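Side-chain contacts in glutathione S-transferase (PDB 3NIV), which probably catalyses the glutathione-dependent isomerisation of maleylacetoacetate and the transfer of glutathione to other substrates: residues L5-Y8 against A13-R16; Q64-S67 against A71-D74; Y75-H80 against P84-D89; D106-N111 against I172-N177; P157-F160 against L166-V169. One frame throughout, in Å; residues are numbered along the deposited sequence. Where two conformers were deposited one is given.

Interaction 1 of 5, residues L5-Y8 against A13-R16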
# COMPACT_ATOMS: atom_id res chain seq x y z
N LEU A 5 -13.50 -13.69 -9.04
CA LEU A 5 -12.10 -13.33 -8.85
C LEU A 5 -11.28 -13.75 -10.06
O LEU A 5 -11.35 -14.90 -10.49
CB LEU A 5 -11.54 -14.00 -7.60
CG LEU A 5 -10.04 -13.82 -7.37
CD1 LEU A 5 -9.74 -12.40 -6.94
CD2 LEU A 5 -9.52 -14.80 -6.33
N TYR A 6 -10.51 -12.82 -10.63
CA TYR A 6 -9.53 -13.17 -11.65
C TYR A 6 -8.20 -13.42 -10.94
O TYR A 6 -7.72 -12.58 -10.18
CB TYR A 6 -9.42 -12.09 -12.71
CG TYR A 6 -10.62 -12.06 -13.62
CD1 TYR A 6 -11.82 -11.54 -13.18
CD2 TYR A 6 -10.57 -12.59 -14.89
CE1 TYR A 6 -12.94 -11.53 -13.98
CE2 TYR A 6 -11.69 -12.59 -15.71
CZ TYR A 6 -12.87 -12.05 -15.25
OH TYR A 6 -14.00 -12.04 -16.05
N ASP A 7 -7.63 -14.59 -11.18
CA ASP A 7 -6.58 -15.11 -10.32
C ASP A 7 -5.35 -15.62 -11.06
O ASP A 7 -5.45 -16.34 -12.05
CB ASP A 7 -7.16 -16.22 -9.43
CG ASP A 7 -6.21 -16.63 -8.32
OD1 ASP A 7 -5.71 -15.76 -7.59
OD2 ASP A 7 -5.96 -17.84 -8.18
N TYR A 8 -4.18 -15.25 -10.55
CA TYR A 8 -2.92 -15.84 -10.97
C TYR A 8 -2.28 -16.59 -9.81
O TYR A 8 -2.06 -16.03 -8.74
CB TYR A 8 -1.97 -14.76 -11.45
CG TYR A 8 -0.64 -15.31 -11.88
CD1 TYR A 8 -0.57 -16.38 -12.76
CD2 TYR A 8 0.53 -14.77 -11.41
CE1 TYR A 8 0.63 -16.89 -13.17
CE2 TYR A 8 1.75 -15.27 -11.82
CZ TYR A 8 1.79 -16.33 -12.70
OH TYR A 8 3.00 -16.83 -13.09
N ALA A 13 -0.16 -11.05 -4.14
CA ALA A 13 -1.37 -10.25 -4.02
C ALA A 13 -2.59 -11.15 -4.09
O ALA A 13 -3.51 -11.03 -3.28
CB ALA A 13 -1.41 -9.20 -5.13
N CYS A 14 -2.60 -12.07 -5.06
CA CYS A 14 -3.73 -12.97 -5.24
C CYS A 14 -3.91 -13.93 -4.08
O CYS A 14 -5.02 -14.36 -3.77
CB CYS A 14 -3.59 -13.78 -6.53
SG CYS A 14 -3.99 -12.89 -8.04
N TYR A 15 -2.81 -14.28 -3.44
CA TYR A 15 -2.84 -15.17 -2.28
C TYR A 15 -3.59 -14.46 -1.14
O TYR A 15 -4.50 -15.02 -0.55
CB TYR A 15 -1.40 -15.54 -1.91
CG TYR A 15 -1.20 -16.68 -0.92
CD1 TYR A 15 -2.25 -17.49 -0.50
CD2 TYR A 15 0.07 -16.95 -0.43
CE1 TYR A 15 -2.04 -18.51 0.39
CE2 TYR A 15 0.29 -17.96 0.46
CZ TYR A 15 -0.76 -18.75 0.87
OH TYR A 15 -0.51 -19.76 1.76
N ARG A 16 -3.25 -13.20 -0.88
CA ARG A 16 -3.98 -12.41 0.11
C ARG A 16 -5.48 -12.43 -0.14
O ARG A 16 -6.27 -12.74 0.76
CB ARG A 16 -3.56 -10.95 0.05
CG ARG A 16 -2.11 -10.71 0.22
CD ARG A 16 -1.79 -9.30 -0.22
NE ARG A 16 -0.35 -9.11 -0.21
CZ ARG A 16 0.25 -8.04 -0.70
NH1 ARG A 16 -0.48 -7.07 -1.23
NH2 ARG A 16 1.58 -7.94 -0.65
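The thiol arm of Cys14 lies against the segment 5-8, where it meets the carboxylate of Asp7 and the backbone of Tyr8. Strand 5-7 and helix 12-23 are the first two elements of the beta-alpha-beta unit that opens the thioredoxin-like domain of a glutathione transferase, and Cys14 sits in the first turns of that helix. Of the 142 Å² buried between the two segments, 80 Å² belong to Cys14, so one small residue carries most of the contact. The one bond across it runs from Tyr8 N to Cys14 SG, 3.5 Å long and nearly straight at the hydrogen (175°), with sulfur as the acceptor. SG is placed there by a chi1 of -78°, which sets it opposite the carbonyl carbon of its own residue. Asp7 reaches the same thiol arm from the strand: its chi1 of -169° swings the carboxylate round so that OD1 comes within 3.1 Å of Cys14 CB and 3.4 Å of Cys14 SG. That oxygen has a stronger partner in the helix, a salt bridge to Arg18, while OD2 lies close to Glu32 OE2. Two acidic groups so near each other may raise the proton affinity of one of them, and Arg18 would work against this. Cys14 also packs on Val56 and Pro57, the latter at the place where this fold normally has its cis-proline. On the tyrosine, the ring leads away from the helix and OH bonds to Arg10, leaving CB, at 4.4 Å from Cys14 SG, as the side-chain atom next to the sulfur.

Interaction 2 of 5, residues Q64-S67 against A71-D74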
# COMPACT_ATOMS: atom_id res chain seq x y z
N GLN A 64 -18.64 -4.67 -13.02
CA GLN A 64 -17.73 -3.67 -12.45
C GLN A 64 -16.44 -4.29 -11.91
O GLN A 64 -16.47 -5.14 -11.02
CB GLN A 64 -18.44 -2.85 -11.38
CG GLN A 64 -19.47 -1.88 -11.94
CD GLN A 64 -19.87 -0.81 -10.94
OE1 GLN A 64 -20.39 -1.11 -9.86
NE2 GLN A 64 -19.62 0.45 -11.30
N ILE A 65 -15.31 -3.84 -12.45
CA ILE A 65 -14.02 -4.41 -12.10
C ILE A 65 -13.23 -3.56 -11.12
O ILE A 65 -13.15 -2.34 -11.26
CB ILE A 65 -13.16 -4.68 -13.35
CG1 ILE A 65 -11.69 -4.89 -12.96
CG2 ILE A 65 -13.26 -3.54 -14.32
CD1 ILE A 65 -10.74 -5.02 -14.15
N LEU A 66 -12.63 -4.23 -10.14
CA LEU A 66 -11.88 -3.59 -9.07
C LEU A 66 -10.51 -4.25 -8.83
O LEU A 66 -10.43 -5.46 -8.63
CB LEU A 66 -12.70 -3.63 -7.78
CG LEU A 66 -12.06 -3.10 -6.50
CD1 LEU A 66 -11.88 -1.59 -6.57
CD2 LEU A 66 -12.90 -3.51 -5.27
N SER A 67 -9.46 -3.44 -8.84
CA SER A 67 -8.09 -3.92 -8.68
C SER A 67 -7.52 -3.53 -7.32
O SER A 67 -8.16 -2.82 -6.54
CB SER A 67 -7.19 -3.30 -9.74
OG SER A 67 -7.93 -3.00 -10.90
N ALA A 71 -7.34 -2.83 -1.63
CA ALA A 71 -8.62 -2.23 -1.97
C ALA A 71 -9.71 -3.28 -2.08
O ALA A 71 -10.81 -3.09 -1.60
CB ALA A 71 -8.52 -1.43 -3.27
N ILE A 72 -9.39 -4.39 -2.74
CA ILE A 72 -10.32 -5.50 -2.88
C ILE A 72 -10.78 -6.01 -1.52
O ILE A 72 -11.97 -6.26 -1.28
CB ILE A 72 -9.69 -6.66 -3.67
CG1 ILE A 72 -9.67 -6.31 -5.17
CG2 ILE A 72 -10.41 -7.98 -3.37
CD1 ILE A 72 -8.93 -7.30 -6.05
N ILE A 73 -9.82 -6.14 -0.62
CA ILE A 73 -10.11 -6.71 0.69
C ILE A 73 -11.01 -5.78 1.50
O ILE A 73 -11.97 -6.22 2.14
CB ILE A 73 -8.80 -7.05 1.43
CG1 ILE A 73 -8.19 -8.33 0.83
CG2 ILE A 73 -9.06 -7.21 2.91
CD1 ILE A 73 -6.73 -8.52 1.12
N ASP A 74 -10.72 -4.48 1.45
CA ASP A 74 -11.51 -3.49 2.17
C ASP A 74 -12.96 -3.44 1.66
O ASP A 74 -13.89 -3.23 2.44
CB ASP A 74 -10.85 -2.11 2.07
CG ASP A 74 -9.74 -1.91 3.10
OD1 ASP A 74 -9.63 -2.73 4.05
OD2 ASP A 74 -8.97 -0.93 2.98
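Apolar packing between Leu66 and Ile72 forms the first part of the contact, these two holding the largest shares of the 178 Å² buried. Strand 64-67, outermost in the chain's four-stranded sheet, is here laid against helix 69-79, the last strand and helix of the thioredoxin-like domain. The side chains of the pair meet at Leu66 CG and Ile72 CG1, 4.2 Å apart, and Leu66 CD2 reaches past the isoleucine side chain to its backbone, 4.0 Å from Ile72 CA. Leu66 can extend this far because CG stands anti to the backbone N (chi1 175°).

Carbon-to-carbonyl contacts form the second group. Two successive strand carbonyls rest on the helix: Ile72 CD1 is 3.5 Å from Leu66 O, and Ala71 CB is 3.6 Å from Ser67 O.

Polar interactions lie outside the pair of segments. Ser67, whose CB is directed away from the helix, uses OG to bond Lys148 of the second subunit, and Asp74 forms a salt bridge with Lys97 of its own chain. The turn between strand and helix is where related transferases hold the gamma-glutamyl end of glutathione. Beside it, the methylene Ile72 CG1 bridges both carbonyls, 3.6 Å from Leu66 O and 4.0 Å from Ser67 O.

Interaction 3 of 5, residues Y75-H80 against P84-D89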
# COMPACT_ATOMS: atom_id res chain seq x y z
N TYR A 75 -13.13 -3.66 0.36
CA TYR A 75 -14.46 -3.77 -0.23
C TYR A 75 -15.20 -4.96 0.39
O TYR A 75 -16.31 -4.81 0.90
CB TYR A 75 -14.37 -3.92 -1.76
CG TYR A 75 -15.70 -4.13 -2.45
CD1 TYR A 75 -16.49 -3.05 -2.83
CD2 TYR A 75 -16.17 -5.41 -2.74
CE1 TYR A 75 -17.71 -3.24 -3.46
CE2 TYR A 75 -17.38 -5.60 -3.37
CZ TYR A 75 -18.15 -4.52 -3.72
OH TYR A 75 -19.36 -4.71 -4.35
N LEU A 76 -14.59 -6.13 0.34
CA LEU A 76 -15.19 -7.31 0.93
C LEU A 76 -15.58 -7.00 2.37
O LEU A 76 -16.72 -7.19 2.77
CB LEU A 76 -14.23 -8.50 0.88
CG LEU A 76 -13.79 -8.86 -0.54
CD1 LEU A 76 -12.73 -9.95 -0.53
CD2 LEU A 76 -14.98 -9.27 -1.40
N GLU A 77 -14.61 -6.51 3.13
CA GLU A 77 -14.81 -6.13 4.52
C GLU A 77 -16.03 -5.21 4.71
O GLU A 77 -16.70 -5.27 5.74
CB GLU A 77 -13.55 -5.44 5.03
CG GLU A 77 -13.51 -5.23 6.53
CD GLU A 77 -13.26 -6.52 7.31
OE1 GLU A 77 -13.83 -7.57 6.97
OE2 GLU A 77 -12.49 -6.45 8.30
N GLU A 78 -16.31 -4.38 3.72
CA GLU A 78 -17.40 -3.41 3.83
C GLU A 78 -18.77 -4.02 3.51
O GLU A 78 -19.74 -3.80 4.23
CB GLU A 78 -17.11 -2.18 2.95
CG GLU A 78 -18.33 -1.32 2.64
CD GLU A 78 -18.09 0.14 2.96
OE1 GLU A 78 -17.05 0.44 3.56
OE2 GLU A 78 -18.96 0.99 2.63
N ILE A 79 -18.84 -4.81 2.44
CA ILE A 79 -20.09 -5.45 2.06
C ILE A 79 -20.36 -6.72 2.88
O ILE A 79 -21.51 -7.14 3.03
CB ILE A 79 -20.15 -5.78 0.56
CG1 ILE A 79 -19.11 -6.85 0.20
CG2 ILE A 79 -19.89 -4.53 -0.27
CD1 ILE A 79 -19.23 -7.34 -1.22
N HIS A 80 -19.30 -7.32 3.42
CA HIS A 80 -19.46 -8.50 4.27
C HIS A 80 -18.75 -8.28 5.60
O HIS A 80 -17.69 -8.85 5.85
CB HIS A 80 -18.95 -9.76 3.57
CG HIS A 80 -19.91 -10.33 2.57
ND1 HIS A 80 -19.78 -10.12 1.21
CD2 HIS A 80 -21.02 -11.08 2.73
CE1 HIS A 80 -20.76 -10.73 0.58
NE2 HIS A 80 -21.53 -11.32 1.47
N PRO A 84 -15.03 -10.15 10.83
CA PRO A 84 -14.20 -8.95 10.70
C PRO A 84 -12.73 -9.34 10.61
O PRO A 84 -12.27 -10.22 11.35
CB PRO A 84 -14.45 -8.23 12.03
CG PRO A 84 -14.86 -9.35 12.98
CD PRO A 84 -15.76 -10.17 12.11
N LEU A 85 -12.01 -8.68 9.72
CA LEU A 85 -10.57 -8.89 9.62
C LEU A 85 -9.83 -7.86 10.46
O LEU A 85 -8.61 -7.86 10.55
CB LEU A 85 -10.12 -8.85 8.16
CG LEU A 85 -10.76 -9.94 7.30
CD1 LEU A 85 -10.45 -9.72 5.82
CD2 LEU A 85 -10.31 -11.31 7.76
N LEU A 86 -10.60 -6.99 11.10
CA LEU A 86 -10.02 -5.95 11.94
C LEU A 86 -10.84 -5.71 13.19
O LEU A 86 -12.07 -5.83 13.17
CB LEU A 86 -9.92 -4.65 11.14
CG LEU A 86 -8.82 -4.65 10.09
CD1 LEU A 86 -9.12 -3.65 8.99
CD2 LEU A 86 -7.46 -4.36 10.73
N PRO A 87 -10.17 -5.36 14.29
CA PRO A 87 -10.79 -4.97 15.56
C PRO A 87 -11.69 -3.74 15.41
O PRO A 87 -11.63 -3.04 14.39
CB PRO A 87 -9.60 -4.62 16.45
CG PRO A 87 -8.40 -5.21 15.79
CD PRO A 87 -8.70 -5.21 14.33
N LYS A 88 -12.52 -3.46 16.41
CA LYS A 88 -13.35 -2.25 16.38
C LYS A 88 -12.60 -0.99 16.81
O LYS A 88 -12.76 0.07 16.21
CB LYS A 88 -14.62 -2.44 17.22
CG LYS A 88 -15.74 -3.19 16.50
CD LYS A 88 -16.92 -3.42 17.43
CE LYS A 88 -17.82 -4.54 16.94
NZ LYS A 88 -18.77 -4.97 18.01
N ASP A 89 -11.77 -1.11 17.85
CA ASP A 89 -10.98 0.03 18.33
C ASP A 89 -10.24 0.73 17.18
O ASP A 89 -9.33 0.17 16.57
CB ASP A 89 -10.00 -0.43 19.41
CG ASP A 89 -9.06 0.68 19.85
OD1 ASP A 89 -9.55 1.82 20.07
OD2 ASP A 89 -7.85 0.42 20.00
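Glu77 and Leu85 share most of the 136 Å² buried here, and Glu77 alone contributes 83 Å². The glutamate leaves the last full turn of helix 69-79 with CG anti to the backbone N (chi1 -169°) and then bends at chi2 (73°), which carries its carboxylate to the backbone of the segment 84-89. There OE2 accepts a hydrogen bond from Leu85 N at 2.7 Å, with 150° at the hydrogen. The donor uses the syn lone pair of OE2, on the side of the other oxygen, and accordingly OE1 also faces the leucine, 3.9 Å from Leu85 CG. Leu86 N is next along the chain, 3.4 Å from Glu77 OE2.

The side chains of Glu77 and Leu85 pass at a slant, the carboxylate against the base of the leucine, with OE2 3.4 Å from Leu85 CB. In the glutathione transferase fold this segment belongs to the linker from the thioredoxin-like domain to the all-helical one, so Glu77 ties the final helix of the first domain to the connection leading out of it. Leu85 itself packs on Leu23 of helix 12-23. Leu86, with 13 Å² in the contact, turns its side chain to Leu96 and Lys97 of helix 90-106. That helix is N-capped by Asp89, whose OD2 bonds Met92 N.

Interaction 4 of 5, residues D106-N111 against I172-N177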
# COMPACT_ATOMS: atom_id res chain seq x y z
N ASP A 106 6.12 -1.73 1.91
CA ASP A 106 7.54 -1.63 2.21
C ASP A 106 8.30 -2.90 1.88
O ASP A 106 9.50 -2.98 2.14
CB ASP A 106 7.78 -1.30 3.69
CG ASP A 106 7.17 0.04 4.09
OD1 ASP A 106 6.66 0.77 3.21
OD2 ASP A 106 7.21 0.36 5.30
N MSE A 107 7.61 -3.90 1.35
CA MSE A 107 8.28 -5.18 1.06
C MSE A 107 7.93 -5.73 -0.31
O MSE A 107 8.78 -5.80 -1.20
CB MSE A 107 7.95 -6.23 2.12
CG MSE A 107 8.28 -5.86 3.57
SE MSE A 107 7.99 -7.41 4.80
CE MSE A 107 9.10 -8.70 3.84
N HIS A 108 6.68 -6.13 -0.49
CA HIS A 108 6.31 -6.77 -1.74
C HIS A 108 6.66 -5.96 -3.00
O HIS A 108 7.24 -6.50 -3.92
CB HIS A 108 4.84 -7.18 -1.77
CG HIS A 108 4.54 -8.17 -2.85
ND1 HIS A 108 5.38 -9.22 -3.15
CD2 HIS A 108 3.49 -8.27 -3.71
CE1 HIS A 108 4.87 -9.92 -4.15
NE2 HIS A 108 3.72 -9.37 -4.50
N PRO A 109 6.31 -4.66 -3.03
CA PRO A 109 6.59 -3.88 -4.24
C PRO A 109 8.04 -4.00 -4.72
O PRO A 109 8.27 -4.11 -5.93
CB PRO A 109 6.30 -2.44 -3.82
CG PRO A 109 5.30 -2.58 -2.72
CD PRO A 109 5.60 -3.87 -2.01
N LEU A 110 8.99 -3.99 -3.79
CA LEU A 110 10.41 -4.09 -4.13
C LEU A 110 10.82 -5.41 -4.79
O LEU A 110 11.80 -5.46 -5.53
CB LEU A 110 11.28 -3.86 -2.89
CG LEU A 110 11.46 -2.46 -2.33
CD1 LEU A 110 11.59 -1.46 -3.48
CD2 LEU A 110 10.33 -2.09 -1.42
N ASN A 111 10.09 -6.49 -4.50
CA ASN A 111 10.49 -7.83 -4.94
C ASN A 111 9.61 -8.40 -6.05
O ASN A 111 9.77 -9.56 -6.46
CB ASN A 111 10.49 -8.80 -3.75
CG ASN A 111 11.63 -8.55 -2.79
OD1 ASN A 111 12.67 -7.99 -3.16
ND2 ASN A 111 11.44 -8.96 -1.56
N ILE A 172 1.20 -14.22 5.82
CA ILE A 172 1.42 -15.58 5.33
C ILE A 172 2.00 -15.61 3.91
O ILE A 172 3.02 -16.25 3.68
CB ILE A 172 0.16 -16.47 5.51
CG1 ILE A 172 0.11 -17.02 6.94
CG2 ILE A 172 0.15 -17.63 4.55
CD1 ILE A 172 0.17 -15.96 8.03
N PRO A 173 1.38 -14.90 2.95
CA PRO A 173 1.96 -14.87 1.60
C PRO A 173 3.40 -14.32 1.57
O PRO A 173 4.23 -14.85 0.85
CB PRO A 173 1.00 -13.96 0.82
CG PRO A 173 -0.30 -14.10 1.55
CD PRO A 173 0.07 -14.22 3.01
N GLN A 174 3.69 -13.30 2.36
CA GLN A 174 5.05 -12.77 2.41
C GLN A 174 6.09 -13.80 2.89
O GLN A 174 7.20 -13.85 2.38
CB GLN A 174 5.11 -11.52 3.28
CG GLN A 174 6.41 -10.73 3.14
CD GLN A 174 6.70 -10.32 1.70
OE1 GLN A 174 7.74 -10.66 1.16
NE2 GLN A 174 5.77 -9.59 1.08
N VAL A 175 5.71 -14.60 3.88
CA VAL A 175 6.60 -15.59 4.46
C VAL A 175 6.80 -16.73 3.46
O VAL A 175 7.89 -17.28 3.33
CB VAL A 175 6.03 -16.12 5.79
CG1 VAL A 175 6.83 -17.32 6.30
CG2 VAL A 175 6.01 -15.00 6.83
N TYR A 176 5.74 -17.07 2.74
CA TYR A 176 5.82 -18.01 1.64
C TYR A 176 6.92 -17.60 0.64
O TYR A 176 7.79 -18.40 0.29
CB TYR A 176 4.46 -18.08 0.96
CG TYR A 176 4.40 -18.91 -0.30
CD1 TYR A 176 4.67 -18.35 -1.54
CD2 TYR A 176 4.02 -20.25 -0.26
CE1 TYR A 176 4.60 -19.10 -2.69
CE2 TYR A 176 3.94 -21.00 -1.41
CZ TYR A 176 4.23 -20.42 -2.62
OH TYR A 176 4.16 -21.14 -3.78
N ASN A 177 6.89 -16.34 0.20
CA ASN A 177 7.92 -15.80 -0.68
C ASN A 177 9.33 -15.95 -0.13
O ASN A 177 10.27 -16.24 -0.86
CB ASN A 177 7.66 -14.31 -0.94
CG ASN A 177 6.62 -14.09 -2.00
OD1 ASN A 177 6.20 -15.03 -2.68
ND2 ASN A 177 6.19 -12.84 -2.16
O HOH W 1 8.38 -10.62 -1.67
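The imidazole of His108 and the amide of Asn177 lie near each other with their planes 28° apart, although the two side chains cross at about a right angle. Asn177 ND2 stands obliquely to the ring, equally distant (3.8 Å) from His108 CE1 and ND1. Gln174 NE2 approaches obliquely as well, nearer the base of the side chain, 3.8 Å from His108 CB. At the ring's edge, in its plane, lies a water that bonds to other groups. It donates to Gln174 OE1 over 2.9 Å and accepts from Asn177 ND2 over 3.2 Å; on the 106-111 side its bond, from Asn111 ND2, is weak, so it links the segments loosely. Their own atoms form no direct hydrogen bond. The contact also buries His108 ND1 and Gln174 NE2, neither of which has a partner in the model.

The pair of segments lies in the all-helical C-terminal domain of the transferase, where a short, weakly bonded helix at about 108-111 follows the long helix 90-106 and packs on the central helix 166-180. Van der Waals contact is supplied by the selenomethionine Met107. Its chain bends at chi3 (54°) and brings CE to 3.4 Å from Gln174 CG and 3.6 Å from Gln174 OE1, the two side chains passing at a slant. Gln174 is itself bent at chi2 (56°), which turns its amide toward His108. Leu138 of helix 127-149 touches both Met107 and Gln174. The strongest partner of Asn177 ND2 is Thr12 OG1, and His108 also touches Thr12 and Arg16 of helix 12-23.

Interaction 5 of 5, residues P157-F160 against L166-V169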
# COMPACT_ATOMS: atom_id res chain seq x y z
N PRO A 157 -1.16 -17.88 18.22
CA PRO A 157 -0.21 -17.33 17.24
C PRO A 157 -0.91 -16.65 16.05
O PRO A 157 -0.91 -17.15 14.93
CB PRO A 157 0.58 -18.56 16.79
CG PRO A 157 0.31 -19.61 17.82
CD PRO A 157 -1.09 -19.34 18.27
N VAL A 158 -1.54 -15.52 16.34
CA VAL A 158 -2.02 -14.57 15.35
C VAL A 158 -1.36 -13.24 15.69
O VAL A 158 -0.70 -13.12 16.73
CB VAL A 158 -3.53 -14.42 15.41
CG1 VAL A 158 -4.20 -15.74 15.05
CG2 VAL A 158 -3.96 -13.96 16.80
N CYS A 159 -1.53 -12.26 14.81
CA CYS A 159 -0.83 -10.99 14.96
C CYS A 159 -1.24 -10.27 16.24
O CYS A 159 -0.41 -9.72 16.97
CB CYS A 159 -1.04 -10.11 13.72
SG CYS A 159 0.02 -10.57 12.29
N PHE A 160 -2.54 -10.31 16.51
CA PHE A 160 -3.10 -9.61 17.65
C PHE A 160 -4.41 -10.24 18.12
O PHE A 160 -5.30 -10.49 17.33
CB PHE A 160 -3.37 -8.15 17.28
CG PHE A 160 -4.26 -7.44 18.25
CD1 PHE A 160 -3.75 -6.93 19.43
CD2 PHE A 160 -5.62 -7.32 18.00
CE1 PHE A 160 -4.57 -6.30 20.34
CE2 PHE A 160 -6.44 -6.69 18.90
CZ PHE A 160 -5.92 -6.17 20.07
N LEU A 166 -6.33 -8.99 9.17
CA LEU A 166 -5.71 -8.43 7.97
C LEU A 166 -4.20 -8.58 7.96
O LEU A 166 -3.62 -8.92 6.95
CB LEU A 166 -6.07 -6.95 7.82
CG LEU A 166 -5.46 -6.23 6.60
CD1 LEU A 166 -5.91 -6.89 5.30
CD2 LEU A 166 -5.77 -4.72 6.61
N ALA A 167 -3.55 -8.30 9.09
CA ALA A 167 -2.11 -8.46 9.18
C ALA A 167 -1.69 -9.91 8.93
O ALA A 167 -0.67 -10.16 8.27
CB ALA A 167 -1.62 -8.01 10.54
N ASP A 168 -2.45 -10.88 9.45
CA ASP A 168 -2.11 -12.28 9.23
C ASP A 168 -2.34 -12.63 7.76
O ASP A 168 -1.56 -13.36 7.14
CB ASP A 168 -2.95 -13.20 10.14
CG ASP A 168 -2.81 -12.85 11.61
OD1 ASP A 168 -3.76 -12.27 12.18
OD2 ASP A 168 -1.74 -13.16 12.18
N VAL A 169 -3.42 -12.10 7.20
CA VAL A 169 -3.75 -12.34 5.82
C VAL A 169 -2.61 -11.90 4.90
O VAL A 169 -2.33 -12.55 3.90
CB VAL A 169 -5.04 -11.61 5.41
CG1 VAL A 169 -5.27 -11.76 3.91
CG2 VAL A 169 -6.21 -12.14 6.21
O HOH W 2 -4.73 -11.00 14.47
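Cys159 is packed closely on the first turn of helix 166-180: its SG lies 3.5 Å from Ala167 CB and 3.1 Å from Asp168 OD2. With SG anti to the carbonyl carbon (chi1 -79°), the sulfur touches both the alanine methyl and the carboxylate, and Cys159 and Asp168 together account for 125 of the 169 Å² buried. The backbone N of Cys159 is directed at the same carboxylate and bonds both oxygens weakly. The bond to Asp168 OD2 is short, 2.8 Å, but bent to 129° at the hydrogen, whereas the one to Asp168 OD1 is long, 3.4 Å, and nearly straight (169°).

Asp168 has its stronger partner in Gly165, three residues earlier, whose backbone N bonds OD1 and ties the start of the helix to the residue before it. This resembles one half of the N-capping box that glutathione transferases have at this helix, but no glycine side chain returns the bond. An aspartate at this helix start is familiar from other glutathione transferases, and Asp168 probably corresponds to it; here it also holds the preceding loop to the helix.

On the Phe160 side the contact is looser and goes through a water, which accepts from Phe160 N at 3.1 Å and can donate to Asp168 OD1, 2.8 Å away, though other acceptors compete for its protons. The Phe160 ring leads away from the helix, to Met92 and Leu96 of helix 90-106. Val158 touches the carboxylate more lightly, CB lying 3.9 Å from Asp168 OD1. Its side chain also meets Tyr197, and its carbonyl oxygen accepts from Arg154 NE.

The contacts run from the thioredoxin-like domain into the helical one. Interactions 1 and 2 reach the same sheet, their centres 11 Å apart, and interaction 3 shares helix 69-79 with interaction 2, with 14 Å between centres. Along the chain interactions 1, 2 and 3 follow in series; interaction 5 then falls within the span bounded by interaction 4, both using helix 166-180. That helix joins the domains: Tyr15 and Arg16 of interaction 1 pack on Pro173 of interaction 4, and Leu85 O of interaction 3 probably bonds Leu166 N of interaction 5. Interactions 2, 3 and 4 also touch the second subunit, so domain and dimer contacts draw on the same elements.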